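Local coordinates for protein lantibiotic dehydratase (Microbispora corallina, PDB 5EHK) that probably dehydrates serine and threonine residues of the precursor peptide during biosynthesis of the lantibiotic NAI-107, in a tRNA-dependent reaction, at residues A[211-219]-A[573-581]; A[436-444]-A[642-651]. All coordinates share one frame; numbering follows the deposited sequence.

Interaction 1: A[211-219]-A[573-581]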
ATOM      1  N   LEU A 211      10.040  12.202 -29.405  1.00 22.32           N
ATOM      2  CA  LEU A 211       9.775  10.772 -29.525  1.00 26.06           C
ATOM      3  C   LEU A 211      10.200  10.055 -28.241  1.00 26.72           C
ATOM      4  O   LEU A 211      11.385   9.921 -27.965  1.00 32.49           O
ATOM      5  CB  LEU A 211      10.517  10.172 -30.726  1.00 28.06           C
ATOM      6  CG  LEU A 211      10.394   8.652 -30.966  1.00 29.35           C
ATOM      7  CD1 LEU A 211       8.953   8.307 -31.244  1.00 26.65           C
ATOM      8  CD2 LEU A 211      11.259   8.175 -32.133  1.00 25.40           C
ATOM      9  N   ASP A 212       9.248   9.591 -27.449  1.00 28.57           N
ATOM     10  CA  ASP A 212       9.621   8.808 -26.278  1.00 35.68           C
ATOM     11  C   ASP A 212       9.985   7.393 -26.754  1.00 43.39           C
ATOM     12  O   ASP A 212       9.283   6.809 -27.583  1.00 41.74           O
ATOM     13  CB  ASP A 212       8.486   8.765 -25.239  1.00 29.94           C
ATOM     14  CG  ASP A 212       8.057  10.166 -24.761  1.00 43.05           C
ATOM     15  OD1 ASP A 212       8.947  10.986 -24.450  1.00 41.22           O
ATOM     16  OD2 ASP A 212       6.830  10.452 -24.694  1.00 45.38           O
ATOM     17  N   CYS A 213      11.095   6.860 -26.241  1.00 45.69           N
ATOM     18  CA  CYS A 213      11.555   5.506 -26.571  1.00 46.62           C
ATOM     19  C   CYS A 213      11.728   5.221 -28.067  1.00 45.09           C
ATOM     20  O   CYS A 213      10.894   4.558 -28.692  1.00 41.67           O
ATOM     21  CB  CYS A 213      10.587   4.483 -25.992  1.00 42.92           C
ATOM     22  SG  CYS A 213      10.295   4.750 -24.258  1.00 54.78           S
ATOM     23  N   PRO A 214      12.821   5.706 -28.652  1.00 44.81           N
ATOM     24  CA  PRO A 214      13.058   5.227 -30.015  1.00 43.39           C
ATOM     25  C   PRO A 214      13.587   3.788 -29.969  1.00 42.41           C
ATOM     26  O   PRO A 214      14.054   3.348 -28.912  1.00 34.25           O
ATOM     27  CB  PRO A 214      14.124   6.194 -30.539  1.00 41.70           C
ATOM     28  CG  PRO A 214      14.864   6.647 -29.308  1.00 49.86           C
ATOM     29  CD  PRO A 214      13.867   6.625 -28.168  1.00 45.14           C
ATOM     30  N   SER A 215      13.541   3.091 -31.104  1.00 41.96           N
ATOM     31  CA  SER A 215      14.078   1.737 -31.228  1.00 40.93           C
ATOM     32  C   SER A 215      15.582   1.772 -31.415  1.00 44.92           C
ATOM     33  O   SER A 215      16.098   2.388 -32.358  1.00 46.19           O
ATOM     34  CB  SER A 215      13.432   0.987 -32.402  1.00 44.01           C
ATOM     35  OG  SER A 215      13.895  -0.356 -32.474  1.00 38.68           O
ATOM     36  N   ALA A 216      16.278   1.102 -30.505  1.00 44.01           N
ATOM     37  CA  ALA A 216      17.728   1.015 -30.546  1.00 52.57           C
ATOM     38  C   ALA A 216      18.223  -0.246 -31.273  1.00 52.59           C
ATOM     39  O   ALA A 216      19.346  -0.694 -31.027  1.00 55.75           O
ATOM     40  CB  ALA A 216      18.292   1.067 -29.114  1.00 44.03           C
ATOM     41  N   LEU A 217      17.406  -0.806 -32.166  1.00 46.11           N
ATOM     42  CA  LEU A 217      17.634  -2.176 -32.624  1.00 43.67           C
ATOM     43  C   LEU A 217      18.933  -2.441 -33.393  1.00 50.67           C
ATOM     44  O   LEU A 217      19.708  -3.327 -33.029  1.00 51.97           O
ATOM     45  CB  LEU A 217      16.429  -2.713 -33.378  1.00 39.57           C
ATOM     46  CG  LEU A 217      15.370  -3.312 -32.438  1.00 37.45           C
ATOM     47  CD1 LEU A 217      14.241  -3.939 -33.239  1.00 33.60           C
ATOM     48  CD2 LEU A 217      15.909  -4.302 -31.391  1.00 30.71           C
ATOM     49  N   GLY A 218      19.206  -1.676 -34.433  1.00 53.23           N
ATOM     50  CA  GLY A 218      20.429  -1.937 -35.171  1.00 54.80           C
ATOM     51  C   GLY A 218      21.577  -1.037 -34.738  1.00 55.79           C
ATOM     52  O   GLY A 218      22.448  -0.693 -35.546  1.00 60.70           O
ATOM     53  N   LYS A 219      21.606  -0.685 -33.454  1.00 46.53           N
ATOM     54  CA  LYS A 219      22.566   0.305 -32.969  1.00 56.87           C
ATOM     55  C   LYS A 219      23.398  -0.163 -31.773  1.00 56.62           C
ATOM     56  O   LYS A 219      24.618   0.041 -31.741  1.00 52.01           O
ATOM     57  CB  LYS A 219      21.859   1.638 -32.661  1.00 54.41           C
ATOM     58  CG  LYS A 219      21.365   2.384 -33.910  1.00 50.55           C
ATOM     59  CD  LYS A 219      19.950   2.925 -33.758  1.00 49.10           C
ATOM     60  CE  LYS A 219      19.429   3.551 -35.064  1.00 43.76           C
ATOM     61  NZ  LYS A 219      20.275   4.663 -35.587  1.00 34.76           N
ATOM     62  N   ILE A 573       6.992  -2.530 -32.961  1.00 16.32           N
ATOM     63  CA  ILE A 573       8.363  -3.004 -32.924  1.00 17.47           C
ATOM     64  C   ILE A 573       8.762  -3.376 -31.499  1.00 16.40           C
ATOM     65  O   ILE A 573       8.655  -2.572 -30.586  1.00 17.17           O
ATOM     66  CB  ILE A 573       9.355  -1.988 -33.534  1.00 22.55           C
ATOM     67  CG1 ILE A 573      10.749  -2.616 -33.606  1.00 26.72           C
ATOM     68  CG2 ILE A 573       9.368  -0.693 -32.738  1.00 18.69           C
ATOM     69  CD1 ILE A 573      10.829  -3.822 -34.532  1.00 20.10           C
ATOM     70  N   PRO A 574       9.171  -4.627 -31.287  1.00 20.23           N
ATOM     71  CA  PRO A 574       9.496  -4.950 -29.891  1.00 20.10           C
ATOM     72  C   PRO A 574      10.818  -4.321 -29.451  1.00 21.07           C
ATOM     73  O   PRO A 574      11.643  -3.983 -30.296  1.00 23.11           O
ATOM     74  CB  PRO A 574       9.582  -6.483 -29.902  1.00 19.56           C
ATOM     75  CG  PRO A 574       8.779  -6.916 -31.124  1.00 13.10           C
ATOM     76  CD  PRO A 574       9.021  -5.831 -32.129  1.00 18.11           C
ATOM     77  N   ARG A 575      11.007  -4.174 -28.141  1.00 22.93           N
ATOM     78  CA  ARG A 575      12.144  -3.445 -27.579  1.00 20.36           C
ATOM     79  C   ARG A 575      13.427  -4.255 -27.707  1.00 28.00           C
ATOM     80  O   ARG A 575      14.506  -3.698 -27.874  1.00 32.90           O
ATOM     81  CB  ARG A 575      11.879  -3.080 -26.116  1.00 25.93           C
ATOM     82  CG  ARG A 575      12.750  -1.958 -25.546  1.00 31.84           C
ATOM     83  CD  ARG A 575      12.813  -0.738 -26.481  1.00 39.97           C
ATOM     84  NE  ARG A 575      11.799   0.276 -26.187  1.00 47.66           N
ATOM     85  CZ  ARG A 575      10.654   0.449 -26.857  1.00 40.83           C
ATOM     86  NH1 ARG A 575      10.322  -0.324 -27.900  1.00 25.20           N
ATOM     87  NH2 ARG A 575       9.831   1.411 -26.464  1.00 34.18           N
ATOM     88  N   SER A 576      13.307  -5.574 -27.627  1.00 30.40           N
ATOM     89  CA  SER A 576      14.458  -6.455 -27.775  1.00 24.40           C
ATOM     90  C   SER A 576      14.430  -7.226 -29.103  1.00 26.78           C
ATOM     91  O   SER A 576      13.356  -7.549 -29.635  1.00 25.16           O
ATOM     92  CB  SER A 576      14.549  -7.423 -26.595  1.00 27.58           C
ATOM     93  OG  SER A 576      13.863  -8.630 -26.852  1.00 26.33           O
ATOM     94  N   GLY A 577      15.620  -7.504 -29.630  1.00 27.40           N
ATOM     95  CA  GLY A 577      15.789  -8.193 -30.899  1.00 25.30           C
ATOM     96  C   GLY A 577      15.357  -9.652 -30.845  1.00 25.37           C
ATOM     97  O   GLY A 577      15.086 -10.268 -31.880  1.00 24.24           O
ATOM     98  N   ARG A 578      15.327 -10.225 -29.643  1.00 26.64           N
ATOM     99  CA  ARG A 578      14.815 -11.581 -29.482  1.00 28.78           C
ATOM    100  C   ARG A 578      13.312 -11.628 -29.785  1.00 26.04           C
ATOM    101  O   ARG A 578      12.849 -12.441 -30.581  1.00 25.87           O
ATOM    102  CB  ARG A 578      15.018 -12.061 -28.046  1.00 34.41           C
ATOM    103  CG  ARG A 578      14.568 -13.501 -27.816  1.00 44.05           C
ATOM    104  CD  ARG A 578      15.528 -14.240 -26.889  1.00 63.24           C
ATOM    105  NE  ARG A 578      15.538 -13.666 -25.537  1.00 74.10           N
ATOM    106  CZ  ARG A 578      16.569 -13.716 -24.693  1.00 75.65           C
ATOM    107  NH1 ARG A 578      17.710 -14.296 -25.059  1.00 73.33           N
ATOM    108  NH2 ARG A 578      16.463 -13.174 -23.482  1.00 61.04           N
ATOM    109  N   ALA A 579      12.557 -10.732 -29.162  1.00 25.93           N
ATOM    110  CA  ALA A 579      11.118 -10.676 -29.379  1.00 24.78           C
ATOM    111  C   ALA A 579      10.816 -10.180 -30.772  1.00 20.11           C
ATOM    112  O   ALA A 579       9.775 -10.500 -31.338  1.00 19.36           O
ATOM    113  CB  ALA A 579      10.427  -9.824 -28.334  1.00 22.63           C
ATOM    114  N   ALA A 580      11.718  -9.383 -31.323  1.00 18.45           N
ATOM    115  CA  ALA A 580      11.465  -8.823 -32.643  1.00 23.77           C
ATOM    116  C   ALA A 580      11.416  -9.956 -33.668  1.00 24.77           C
ATOM    117  O   ALA A 580      10.657  -9.893 -34.639  1.00 20.60           O
ATOM    118  CB  ALA A 580      12.516  -7.780 -33.004  1.00 22.81           C
ATOM    119  N   ASN A 581      12.197 -11.010 -33.419  1.00 24.74           N
ATOM    120  CA  ASN A 581      12.177 -12.200 -34.276  1.00 25.45           C
ATOM    121  C   ASN A 581      10.895 -13.012 -34.136  1.00 25.49           C
ATOM    122  O   ASN A 581      10.642 -13.902 -34.940  1.00 29.30           O
ATOM    123  CB  ASN A 581      13.357 -13.121 -33.954  1.00 25.22           C
ATOM    124  CG  ASN A 581      14.666 -12.607 -34.502  1.00 24.08           C
ATOM    125  OD1 ASN A 581      14.721 -12.089 -35.621  1.00 24.50           O
ATOM    126  ND2 ASN A 581      15.725 -12.719 -33.707  1.00 16.84           N
TER
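Where the chain leaves strand 208-212 of a small three-stranded antiparallel sheet, the irregular run from Cys213 to Leu217 lies against Ile573 and Arg575 of the link after strand 566-572, and against Gly577 at the start of the short helix 577-580. In this N-terminal family region of the dehydratase a loop thus packs on a strand-to-helix link and the first turn of the helix, apolar at one end. Leu217, the second residue of a type I turn from Ala216 to Lys219, supplies the main hydrophobic group. Its two methyls divide the work: CD1 meets Ile573 CD1 tip to tip at 3.7 Å and has Ala580 CB 4.2 Å away, while CD2 rests on the backbone at the start of the helix, 3.7 Å from Gly577 N. Glycine at 577 leaves only main chain there for the methyl to lie on. Leu178 of helix 174-185 also touches Leu217, so the branched side chain is wedged between that helix and the 573-581 link. Ser215 OG sits 4.0 Å from Ile573 CG1, the branch that carries CD1 to Leu217.

The other end is made by a charged side chain that packs on Cys213 without hydrogen-bonding to it. Arg575 starts out away from the 211-219 loop, but its chain bends at chi2 (48°) and chi3 (93°) and swings the guanidinium back, placing NH2 3.2 Å from Cys213 CB and one face under Cys213 O. The same cation makes a cation-pi contact with Trp443. Ser576 N-caps helix 577-580; its OG accepts a nearly straight but weak bond from Ala579 N, and its backbone N is hydrogen-bonded to the side-chain oxygen OE1 of Gln644. On the sheet side, Asp212 OD1 forms a salt bridge with NH1 of Arg829 of the second subunit.

Interaction 2: A[436-444]-A[642-651]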
ATOM      1  N   GLY A 436      -1.072  10.211 -18.125  1.00 13.76           N
ATOM      2  CA  GLY A 436       0.206   9.550 -18.286  1.00 13.49           C
ATOM      3  C   GLY A 436      -0.046   8.058 -18.409  1.00 16.36           C
ATOM      4  O   GLY A 436      -1.193   7.609 -18.360  1.00 17.21           O
ATOM      5  N   PRO A 437       1.020   7.271 -18.582  1.00 14.78           N
ATOM      6  CA  PRO A 437       0.886   5.817 -18.674  1.00 13.24           C
ATOM      7  C   PRO A 437       0.503   5.225 -17.327  1.00 12.88           C
ATOM      8  O   PRO A 437       0.810   5.813 -16.298  1.00 16.81           O
ATOM      9  CB  PRO A 437       2.289   5.383 -19.061  1.00 15.53           C
ATOM     10  CG  PRO A 437       3.152   6.405 -18.478  1.00 14.61           C
ATOM     11  CD  PRO A 437       2.425   7.693 -18.607  1.00 14.85           C
ATOM     12  N   PRO A 438      -0.180   4.079 -17.327  1.00 13.00           N
ATOM     13  CA  PRO A 438      -0.610   3.465 -16.068  1.00 12.48           C
ATOM     14  C   PRO A 438       0.596   2.910 -15.318  1.00 11.84           C
ATOM     15  O   PRO A 438       1.627   2.618 -15.945  1.00  9.79           O
ATOM     16  CB  PRO A 438      -1.512   2.311 -16.530  1.00  8.27           C
ATOM     17  CG  PRO A 438      -1.825   2.596 -17.930  1.00  9.29           C
ATOM     18  CD  PRO A 438      -0.631   3.297 -18.482  1.00 11.52           C
ATOM     19  N   ALA A 439       0.451   2.746 -14.006  1.00  9.57           N
ATOM     20  CA  ALA A 439       1.525   2.229 -13.185  1.00  8.86           C
ATOM     21  C   ALA A 439       2.130   0.990 -13.827  1.00  8.16           C
ATOM     22  O   ALA A 439       1.419   0.073 -14.265  1.00  9.28           O
ATOM     23  CB  ALA A 439       1.015   1.923 -11.800  1.00  8.50           C
ATOM     24  N   GLY A 440       3.443   1.000 -13.961  1.00  6.49           N
ATOM     25  CA  GLY A 440       4.142  -0.190 -14.373  1.00  7.04           C
ATOM     26  C   GLY A 440       4.541  -0.189 -15.821  1.00  9.50           C
ATOM     27  O   GLY A 440       5.348  -1.008 -16.224  1.00 13.97           O
ATOM     28  N   TYR A 441       3.981   0.706 -16.622  1.00  9.05           N
ATOM     29  CA  TYR A 441       4.340   0.710 -18.030  1.00 10.99           C
ATOM     30  C   TYR A 441       5.817   1.079 -18.192  1.00 14.73           C
ATOM     31  O   TYR A 441       6.308   2.008 -17.559  1.00 19.22           O
ATOM     32  CB  TYR A 441       3.430   1.640 -18.833  1.00 13.47           C
ATOM     33  CG  TYR A 441       2.099   1.025 -19.279  1.00 13.44           C
ATOM     34  CD1 TYR A 441       1.654   1.175 -20.584  1.00 11.19           C
ATOM     35  CD2 TYR A 441       1.281   0.319 -18.390  1.00 10.95           C
ATOM     36  CE1 TYR A 441       0.454   0.640 -21.002  1.00  8.27           C
ATOM     37  CE2 TYR A 441       0.071  -0.216 -18.805  1.00  8.14           C
ATOM     38  CZ  TYR A 441      -0.324  -0.048 -20.123  1.00  8.05           C
ATOM     39  OH  TYR A 441      -1.510  -0.545 -20.574  1.00  7.00           O
ATOM     40  N   LYS A 442       6.535   0.320 -19.007  1.00 14.63           N
ATOM     41  CA  LYS A 442       7.978   0.418 -19.060  1.00 13.79           C
ATOM     42  C   LYS A 442       8.494   1.408 -20.125  1.00 22.26           C
ATOM     43  O   LYS A 442       9.644   1.864 -20.039  1.00 25.46           O
ATOM     44  CB  LYS A 442       8.599  -0.988 -19.239  1.00 13.63           C
ATOM     45  CG  LYS A 442       8.362  -1.963 -18.026  1.00 15.60           C
ATOM     46  CD  LYS A 442       8.818  -3.433 -18.284  1.00 13.12           C
ATOM     47  CE  LYS A 442      10.081  -3.871 -17.522  1.00 21.97           C
ATOM     48  NZ  LYS A 442       9.843  -4.279 -16.089  1.00 20.02           N
ATOM     49  N   TRP A 443       7.663   1.773 -21.105  1.00 18.67           N
ATOM     50  CA  TRP A 443       8.198   2.444 -22.309  1.00 23.65           C
ATOM     51  C   TRP A 443       7.397   3.631 -22.846  1.00 20.72           C
ATOM     52  O   TRP A 443       6.579   3.467 -23.751  1.00 16.83           O
ATOM     53  CB  TRP A 443       8.419   1.412 -23.440  1.00 21.02           C
ATOM     54  CG  TRP A 443       9.292   0.266 -22.985  1.00 29.73           C
ATOM     55  CD1 TRP A 443       8.885  -1.009 -22.625  1.00 29.79           C
ATOM     56  CD2 TRP A 443      10.712   0.299 -22.780  1.00 29.69           C
ATOM     57  NE1 TRP A 443       9.978  -1.760 -22.232  1.00 27.27           N
ATOM     58  CE2 TRP A 443      11.105  -0.980 -22.320  1.00 32.06           C
ATOM     59  CE3 TRP A 443      11.691   1.280 -22.953  1.00 31.03           C
ATOM     60  CZ2 TRP A 443      12.430  -1.287 -22.034  1.00 30.44           C
ATOM     61  CZ3 TRP A 443      13.002   0.965 -22.675  1.00 29.42           C
ATOM     62  CH2 TRP A 443      13.358  -0.303 -22.217  1.00 32.45           C
ATOM     63  N   PRO A 444       7.653   4.837 -22.315  1.00 22.30           N
ATOM     64  CA  PRO A 444       8.576   5.217 -21.231  1.00 22.46           C
ATOM     65  C   PRO A 444       8.062   4.858 -19.860  1.00 17.75           C
ATOM     66  O   PRO A 444       6.865   4.670 -19.682  1.00 15.99           O
ATOM     67  CB  PRO A 444       8.622   6.745 -21.324  1.00 21.00           C
ATOM     68  CG  PRO A 444       7.318   7.120 -21.940  1.00 24.31           C
ATOM     69  CD  PRO A 444       7.027   6.021 -22.932  1.00 22.44           C
ATOM     70  N   PHE A 642       3.816  -6.189 -22.018  1.00 14.82           N
ATOM     71  CA  PHE A 642       4.344  -5.690 -20.756  1.00 13.23           C
ATOM     72  C   PHE A 642       5.835  -5.380 -20.862  1.00 13.34           C
ATOM     73  O   PHE A 642       6.296  -4.293 -20.509  1.00 13.40           O
ATOM     74  CB  PHE A 642       4.055  -6.725 -19.667  1.00 12.69           C
ATOM     75  CG  PHE A 642       4.694  -6.441 -18.340  1.00 15.29           C
ATOM     76  CD1 PHE A 642       4.145  -5.492 -17.472  1.00 13.82           C
ATOM     77  CD2 PHE A 642       5.828  -7.152 -17.937  1.00 13.63           C
ATOM     78  CE1 PHE A 642       4.723  -5.243 -16.224  1.00 10.02           C
ATOM     79  CE2 PHE A 642       6.417  -6.913 -16.685  1.00 14.09           C
ATOM     80  CZ  PHE A 642       5.858  -5.956 -15.830  1.00 13.59           C
ATOM     81  N   ALA A 643       6.584  -6.328 -21.389  1.00 12.70           N
ATOM     82  CA  ALA A 643       8.026  -6.203 -21.407  1.00 12.49           C
ATOM     83  C   ALA A 643       8.577  -5.588 -22.669  1.00 10.26           C
ATOM     84  O   ALA A 643       9.678  -5.093 -22.666  1.00 14.54           O
ATOM     85  CB  ALA A 643       8.675  -7.567 -21.163  1.00 14.40           C
ATOM     86  N   GLN A 644       7.836  -5.649 -23.763  1.00 12.80           N
ATOM     87  CA  GLN A 644       8.433  -5.373 -25.054  1.00 10.65           C
ATOM     88  C   GLN A 644       7.750  -4.290 -25.847  1.00 13.11           C
ATOM     89  O   GLN A 644       8.206  -3.996 -26.951  1.00 11.72           O
ATOM     90  CB  GLN A 644       8.431  -6.614 -25.934  1.00 13.50           C
ATOM     91  CG  GLN A 644       9.058  -7.811 -25.321  1.00 17.03           C
ATOM     92  CD  GLN A 644      10.527  -7.607 -25.044  1.00 25.10           C
ATOM     93  OE1 GLN A 644      11.223  -6.859 -25.756  1.00 23.92           O
ATOM     94  NE2 GLN A 644      11.017  -8.275 -23.997  1.00 17.23           N
ATOM     95  N   ALA A 645       6.612  -3.772 -25.374  1.00 12.83           N
ATOM     96  CA  ALA A 645       5.832  -2.852 -26.229  1.00 11.82           C
ATOM     97  C   ALA A 645       5.868  -1.388 -25.850  1.00 12.02           C
ATOM     98  O   ALA A 645       5.734  -1.038 -24.674  1.00 14.34           O
ATOM     99  CB  ALA A 645       4.391  -3.309 -26.351  1.00 11.47           C
ATOM    100  N   PRO A 646       6.001  -0.521 -26.863  1.00 15.10           N
ATOM    101  CA  PRO A 646       5.791   0.913 -26.634  1.00 12.00           C
ATOM    102  C   PRO A 646       4.432   1.134 -25.978  1.00 12.96           C
ATOM    103  O   PRO A 646       3.481   0.397 -26.305  1.00 12.04           O
ATOM    104  CB  PRO A 646       5.843   1.518 -28.063  1.00  9.57           C
ATOM    105  CG  PRO A 646       5.712   0.371 -29.002  1.00 11.01           C
ATOM    106  CD  PRO A 646       6.302  -0.824 -28.276  1.00 12.48           C
ATOM    107  N   ASN A 647       4.345   2.097 -25.054  1.00 11.68           N
ATOM    108  CA  ASN A 647       3.116   2.300 -24.278  1.00 12.19           C
ATOM    109  C   ASN A 647       1.783   2.339 -25.042  1.00 11.56           C
ATOM    110  O   ASN A 647       0.828   1.669 -24.642  1.00 12.40           O
ATOM    111  CB  ASN A 647       3.228   3.502 -23.331  1.00 12.91           C
ATOM    112  CG  ASN A 647       4.215   3.269 -22.212  1.00 15.78           C
ATOM    113  OD1 ASN A 647       4.627   2.132 -21.954  1.00 15.90           O
ATOM    114  ND2 ASN A 647       4.608   4.347 -21.535  1.00 17.68           N
ATOM    115  N   PRO A 648       1.709   3.093 -26.141  1.00  8.76           N
ATOM    116  CA  PRO A 648       0.395   3.123 -26.786  1.00  9.70           C
ATOM    117  C   PRO A 648      -0.030   1.747 -27.280  1.00  8.66           C
ATOM    118  O   PRO A 648      -1.208   1.383 -27.175  1.00  7.89           O
ATOM    119  CB  PRO A 648       0.606   4.075 -27.971  1.00 10.01           C
ATOM    120  CG  PRO A 648       1.768   4.923 -27.562  1.00 13.83           C
ATOM    121  CD  PRO A 648       2.657   4.033 -26.755  1.00 10.75           C
ATOM    122  N   ALA A 649       0.936   0.999 -27.798  1.00  7.57           N
ATOM    123  CA  ALA A 649       0.703  -0.350 -28.272  1.00  8.34           C
ATOM    124  C   ALA A 649       0.192  -1.188 -27.123  1.00  8.64           C
ATOM    125  O   ALA A 649      -0.789  -1.920 -27.265  1.00  7.13           O
ATOM    126  CB  ALA A 649       1.996  -0.954 -28.827  1.00 12.06           C
ATOM    127  N   ARG A 650       0.874  -1.098 -25.984  1.00  9.91           N
ATOM    128  CA  ARG A 650       0.460  -1.877 -24.832  1.00  7.45           C
ATOM    129  C   ARG A 650      -0.929  -1.446 -24.331  1.00  8.69           C
ATOM    130  O   ARG A 650      -1.713  -2.280 -23.857  1.00  9.62           O
ATOM    131  CB  ARG A 650       1.489  -1.823 -23.710  1.00  8.93           C
ATOM    132  CG  ARG A 650       0.949  -2.499 -22.452  1.00  9.65           C
ATOM    133  CD  ARG A 650       1.904  -2.571 -21.301  1.00  9.72           C
ATOM    134  NE  ARG A 650       1.186  -3.133 -20.177  1.00 11.19           N
ATOM    135  CZ  ARG A 650       1.624  -3.187 -18.933  1.00  7.28           C
ATOM    136  NH1 ARG A 650       2.804  -2.689 -18.605  1.00  7.37           N
ATOM    137  NH2 ARG A 650       0.838  -3.717 -18.021  1.00  6.16           N
ATOM    138  N   LEU A 651      -1.248  -0.158 -24.446  1.00  6.59           N
ATOM    139  CA  LEU A 651      -2.552   0.311 -24.000  1.00  7.33           C
ATOM    140  C   LEU A 651      -3.625  -0.276 -24.924  1.00  7.99           C
ATOM    141  O   LEU A 651      -4.690  -0.707 -24.454  1.00  6.30           O
ATOM    142  CB  LEU A 651      -2.627   1.855 -23.931  1.00  5.24           C
ATOM    143  CG  LEU A 651      -3.939   2.453 -23.389  1.00  4.52           C
ATOM    144  CD1 LEU A 651      -4.220   1.974 -21.999  1.00  5.45           C
ATOM    145  CD2 LEU A 651      -3.974   3.964 -23.379  1.00  5.86           C
TER
HETATM  146  O   HOH W   1       4.840  -1.847 -20.182  1.00 15.04           O
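A helix start forms the heart of this contact: Asn647, the first residue of helix 647-656 after the N-cap Pro646, meets Trp443 and Pro444 at the end of segment 436-444. Asparagine suits the place because one amide serves both a donor and an acceptor of the loop. OD1 accepts from Trp443 N at 3.2 Å, with the donor tilted 33° from the carbonyl plane. ND2 donates to Pro444 O at 2.9 Å; the acceptor lies near the Asn647 amide plane, and the N-H meets a lone pair in the carbonyl plane. A backbone bond from Asn647 N to Trp443 O is modelled but doubtful, because that oxygen sits too close to a neighbour.

Earlier in the loop, a type II turn runs from Pro438 to Tyr441, with Gly440 at the position whose positive phi glycine tolerates well. The turn delivers Tyr441 between two neighbours on opposite faces: Pro438 CD lies over the centre of one, and the flat Arg650 guanidinium stacks on the other, planes 6° apart and centres 3.8 Å apart, a cation-pi contact. Arg650 is extended from CG to NE, letting CD join as a CH-pi partner. Both polar ends meet Glu654, which accepts from Arg650 NH2 in a salt bridge and is hydrogen-bonded to Tyr441 OH, so the carboxylate would be expected to balance the buried guanidinium.

Three more main-chain groups are met by a water or by the indole nitrogen. One water accepts from Lys442 N and from Arg650 NH1, at 2.7 Å for the latter, and donates to Phe642 O, thereby bridging the loop and both helices. The indole takes the next carbonyl of helix 641-644: Trp443 NE1 makes a weak bond to Ala643 O, which lies near the ring plane at 3.4 Å.

The centres of the two interactions lie about 14 Å apart, and the contacts touch directly. Along the chain their segments alternate, 211-219, 436-444, 573-581 and 642-651, so four pieces distant in sequence meet within the N-terminal family region. Strand 566-572 of the seven-stranded sheet connects them: it runs into 573-581, and its Phe572 packs on Ala645 and Pro646. Arg575 N probably bonds Gln644 O, Cys213 packs against Pro444, and the two contacts also join through Arg575 and Trp443. Since Arg829 of the second subunit reaches both contacts, at Asp212 and Pro444, this junction also lies beside the interface between the two copies.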